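Local atomic coordinates of KLLA0E08119p (Kluyveromyces lactis, PDB entry 3VA7), a protein that is the urea carboxylase part of a larger enzyme that probably carboxylates urea, using biotin and ATP, on the allophanate route to ammonia and carbon dioxide. Residues A[1185-1196]-A[1207-1218]. Sequence-based numbering, arbitrary orientation.
Sequences VGDHVEAGDGVI and VGATKSGKVYKI
With chi1 at -174°, Val1195 turns CG1 away from its own N and lays it 4.2 Å from Ile1218 CG1. Its CG2, beside the backbone N, reaches Ala1209 CB at 4.1 Å. Both segments belong to the biotinyl domain, a flattened sandwich of two four-stranded antiparallel sheets; strands 1194-1200 and 1203-1208 form the hairpin that carries the biotinylated Lys1202. Between the sheets, the side chains of Val1189 and Val1215 cross at about a right angle, CG1 of the first meeting CG2 of the second, and Val1189 CG2 packs 3.8 Å from Ala1209 CB. Leu1170 and Ala1233 also touch Val1195. The Ile1196 and Ile1218 side chains slide past each other in opposite directions, their CG2 atoms 4.1 Å apart; an alanine at Ile1196 would probably open a gap beside Ile1218 and Val1232. A classic beta bulge places the N atoms of Val1195 and Ile1196 on Val1207 O, the second bond weak. In the other sheet, Val1189 and Gly1213 exchange two backbone bonds, Val1189 N reaching Gly1213 O at 2.7 Å. Near Ser1212, Glu1190 bends back at chi2, and His1188 NE2 donates to Glu1190 OE2 (3.1 Å) in the ring plane but from above the carboxylate.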
# COMPACT_ATOMS: atom_id res chain seq x y z
N VAL A 1185 31.33 -17.77 13.43
CA VAL A 1185 31.58 -19.23 13.54
C VAL A 1185 31.57 -19.66 15.03
O VAL A 1185 32.11 -18.96 15.91
CB VAL A 1185 32.81 -19.81 12.68
CG1 VAL A 1185 33.27 -18.82 11.63
CG2 VAL A 1185 33.99 -20.34 13.54
N GLY A 1186 30.88 -20.77 15.29
CA GLY A 1186 30.72 -21.29 16.64
C GLY A 1186 29.51 -20.78 17.40
O GLY A 1186 29.36 -21.06 18.59
N ASP A 1187 28.64 -20.04 16.73
CA ASP A 1187 27.46 -19.53 17.40
C ASP A 1187 26.44 -20.62 17.39
O ASP A 1187 26.41 -21.43 16.46
CB ASP A 1187 26.88 -18.33 16.65
CG ASP A 1187 27.55 -17.03 17.00
OD1 ASP A 1187 28.49 -17.03 17.85
OD2 ASP A 1187 27.13 -16.00 16.42
N HIS A 1188 25.59 -20.66 18.41
CA HIS A 1188 24.45 -21.55 18.35
C HIS A 1188 23.37 -20.84 17.57
O HIS A 1188 23.10 -19.66 17.79
CB HIS A 1188 23.94 -21.91 19.74
CG HIS A 1188 22.57 -22.54 19.74
ND1 HIS A 1188 22.36 -23.85 19.35
CD2 HIS A 1188 21.35 -22.03 20.07
CE1 HIS A 1188 21.06 -24.12 19.45
NE2 HIS A 1188 20.43 -23.04 19.89
N VAL A 1189 22.75 -21.56 16.64
CA VAL A 1189 21.60 -21.03 15.93
C VAL A 1189 20.40 -21.94 16.09
O VAL A 1189 20.55 -23.14 16.22
CB VAL A 1189 21.91 -20.79 14.43
CG1 VAL A 1189 22.83 -19.58 14.31
CG2 VAL A 1189 22.55 -22.01 13.80
N GLU A 1190 19.22 -21.35 16.14
CA GLU A 1190 17.98 -22.12 16.10
C GLU A 1190 17.57 -22.39 14.66
O GLU A 1190 18.22 -21.91 13.71
CB GLU A 1190 16.85 -21.39 16.86
CG GLU A 1190 16.72 -21.78 18.36
CD GLU A 1190 16.69 -23.31 18.56
OE1 GLU A 1190 15.94 -24.02 17.83
OE2 GLU A 1190 17.43 -23.80 19.45
N ALA A 1191 16.50 -23.18 14.48
CA ALA A 1191 15.83 -23.26 13.18
C ALA A 1191 15.27 -21.86 12.85
O ALA A 1191 14.53 -21.27 13.65
CB ALA A 1191 14.73 -24.30 13.21
N GLY A 1192 15.66 -21.32 11.69
CA GLY A 1192 15.09 -20.06 11.24
C GLY A 1192 16.09 -18.93 11.31
O GLY A 1192 16.22 -18.16 10.36
N ASP A 1193 16.80 -18.86 12.43
CA ASP A 1193 17.87 -17.89 12.64
C ASP A 1193 18.79 -17.66 11.43
O ASP A 1193 19.22 -18.61 10.74
CB ASP A 1193 18.72 -18.34 13.83
CG ASP A 1193 18.08 -18.01 15.19
OD1 ASP A 1193 16.87 -17.65 15.29
OD2 ASP A 1193 18.83 -18.14 16.17
N GLY A 1194 19.11 -16.39 11.21
CA GLY A 1194 19.88 -16.02 10.04
C GLY A 1194 21.33 -16.39 10.19
O GLY A 1194 21.82 -16.37 11.29
N VAL A 1195 22.02 -16.71 9.09
CA VAL A 1195 23.46 -17.04 9.14
C VAL A 1195 24.29 -16.10 8.33
O VAL A 1195 25.28 -15.57 8.85
CB VAL A 1195 23.78 -18.44 8.61
CG1 VAL A 1195 25.29 -18.76 8.84
CG2 VAL A 1195 22.84 -19.50 9.23
N ILE A 1196 23.93 -15.95 7.05
CA ILE A 1196 24.54 -14.93 6.19
C ILE A 1196 23.56 -14.09 5.34
O ILE A 1196 22.41 -14.45 5.14
CB ILE A 1196 25.64 -15.52 5.28
CG1 ILE A 1196 25.02 -16.21 4.07
CG2 ILE A 1196 26.56 -16.43 6.06
CD1 ILE A 1196 25.66 -15.82 2.78
N VAL A 1207 20.17 -15.87 4.13
CA VAL A 1207 20.14 -17.34 4.08
C VAL A 1207 20.22 -17.85 5.53
O VAL A 1207 21.11 -17.48 6.25
CB VAL A 1207 21.20 -17.96 3.09
CG1 VAL A 1207 22.56 -17.36 3.30
CG2 VAL A 1207 21.26 -19.49 3.20
N GLY A 1208 19.26 -18.66 5.94
CA GLY A 1208 19.18 -19.08 7.32
C GLY A 1208 19.25 -20.57 7.62
O GLY A 1208 18.99 -21.41 6.77
N ALA A 1209 19.59 -20.87 8.87
CA ALA A 1209 19.64 -22.21 9.40
C ALA A 1209 18.30 -22.97 9.31
O ALA A 1209 17.24 -22.48 9.79
CB ALA A 1209 20.10 -22.14 10.85
N THR A 1210 18.41 -24.18 8.72
CA THR A 1210 17.30 -25.16 8.59
C THR A 1210 16.87 -25.70 9.94
O THR A 1210 15.72 -25.49 10.35
CB THR A 1210 17.71 -26.36 7.74
OG1 THR A 1210 18.05 -25.91 6.42
CG2 THR A 1210 16.57 -27.44 7.68
N LYS A 1211 17.81 -26.40 10.60
CA LYS A 1211 17.65 -26.87 11.99
C LYS A 1211 18.72 -26.26 12.90
O LYS A 1211 19.78 -25.84 12.41
CB LYS A 1211 17.68 -28.42 12.07
CG LYS A 1211 17.01 -29.02 13.34
CD LYS A 1211 18.04 -29.49 14.41
CE LYS A 1211 17.36 -29.97 15.69
NZ LYS A 1211 16.38 -31.07 15.41
N SER A 1212 18.43 -26.23 14.21
CA SER A 1212 19.37 -25.75 15.27
C SER A 1212 20.76 -26.44 15.28
O SER A 1212 20.90 -27.52 14.74
CB SER A 1212 18.69 -25.76 16.66
OG SER A 1212 18.01 -26.98 16.94
N GLY A 1213 21.77 -25.79 15.88
CA GLY A 1213 23.18 -26.22 15.81
C GLY A 1213 24.22 -25.11 16.03
O GLY A 1213 23.86 -24.02 16.47
N LYS A 1214 25.48 -25.39 15.73
CA LYS A 1214 26.58 -24.45 15.90
C LYS A 1214 27.15 -24.15 14.54
O LYS A 1214 27.41 -25.09 13.77
CB LYS A 1214 27.76 -25.07 16.67
CG LYS A 1214 27.94 -24.73 18.15
CD LYS A 1214 29.29 -25.31 18.68
CE LYS A 1214 29.18 -25.77 20.15
NZ LYS A 1214 30.28 -26.75 20.43
N VAL A 1215 27.42 -22.88 14.27
CA VAL A 1215 28.00 -22.49 12.99
C VAL A 1215 29.42 -22.99 12.88
O VAL A 1215 30.32 -22.50 13.56
CB VAL A 1215 27.98 -20.96 12.77
CG1 VAL A 1215 28.42 -20.61 11.34
CG2 VAL A 1215 26.59 -20.40 13.10
N TYR A 1216 29.62 -23.98 12.02
CA TYR A 1216 30.97 -24.55 11.85
C TYR A 1216 31.85 -23.76 10.90
O TYR A 1216 32.99 -23.46 11.23
CB TYR A 1216 30.93 -26.05 11.47
CG TYR A 1216 32.32 -26.69 11.34
CD1 TYR A 1216 33.32 -26.53 12.33
CD2 TYR A 1216 32.65 -27.46 10.20
CE1 TYR A 1216 34.60 -27.10 12.18
CE2 TYR A 1216 33.92 -28.04 10.05
CZ TYR A 1216 34.88 -27.86 11.03
OH TYR A 1216 36.12 -28.44 10.85
N LYS A 1217 31.31 -23.46 9.72
CA LYS A 1217 32.02 -22.64 8.74
C LYS A 1217 31.07 -21.74 7.94
O LYS A 1217 29.92 -22.11 7.64
CB LYS A 1217 32.84 -23.51 7.79
CG LYS A 1217 33.86 -22.74 6.93
CD LYS A 1217 34.32 -23.59 5.75
CE LYS A 1217 35.73 -23.24 5.33
NZ LYS A 1217 36.12 -24.14 4.19
N ILE A 1218 31.59 -20.55 7.60
CA ILE A 1218 30.94 -19.58 6.74
C ILE A 1218 31.84 -19.36 5.53
O ILE A 1218 32.96 -18.83 5.66
CB ILE A 1218 30.71 -18.27 7.50
CG1 ILE A 1218 29.44 -18.37 8.33
CG2 ILE A 1218 30.53 -17.10 6.54
CD1 ILE A 1218 29.36 -17.31 9.37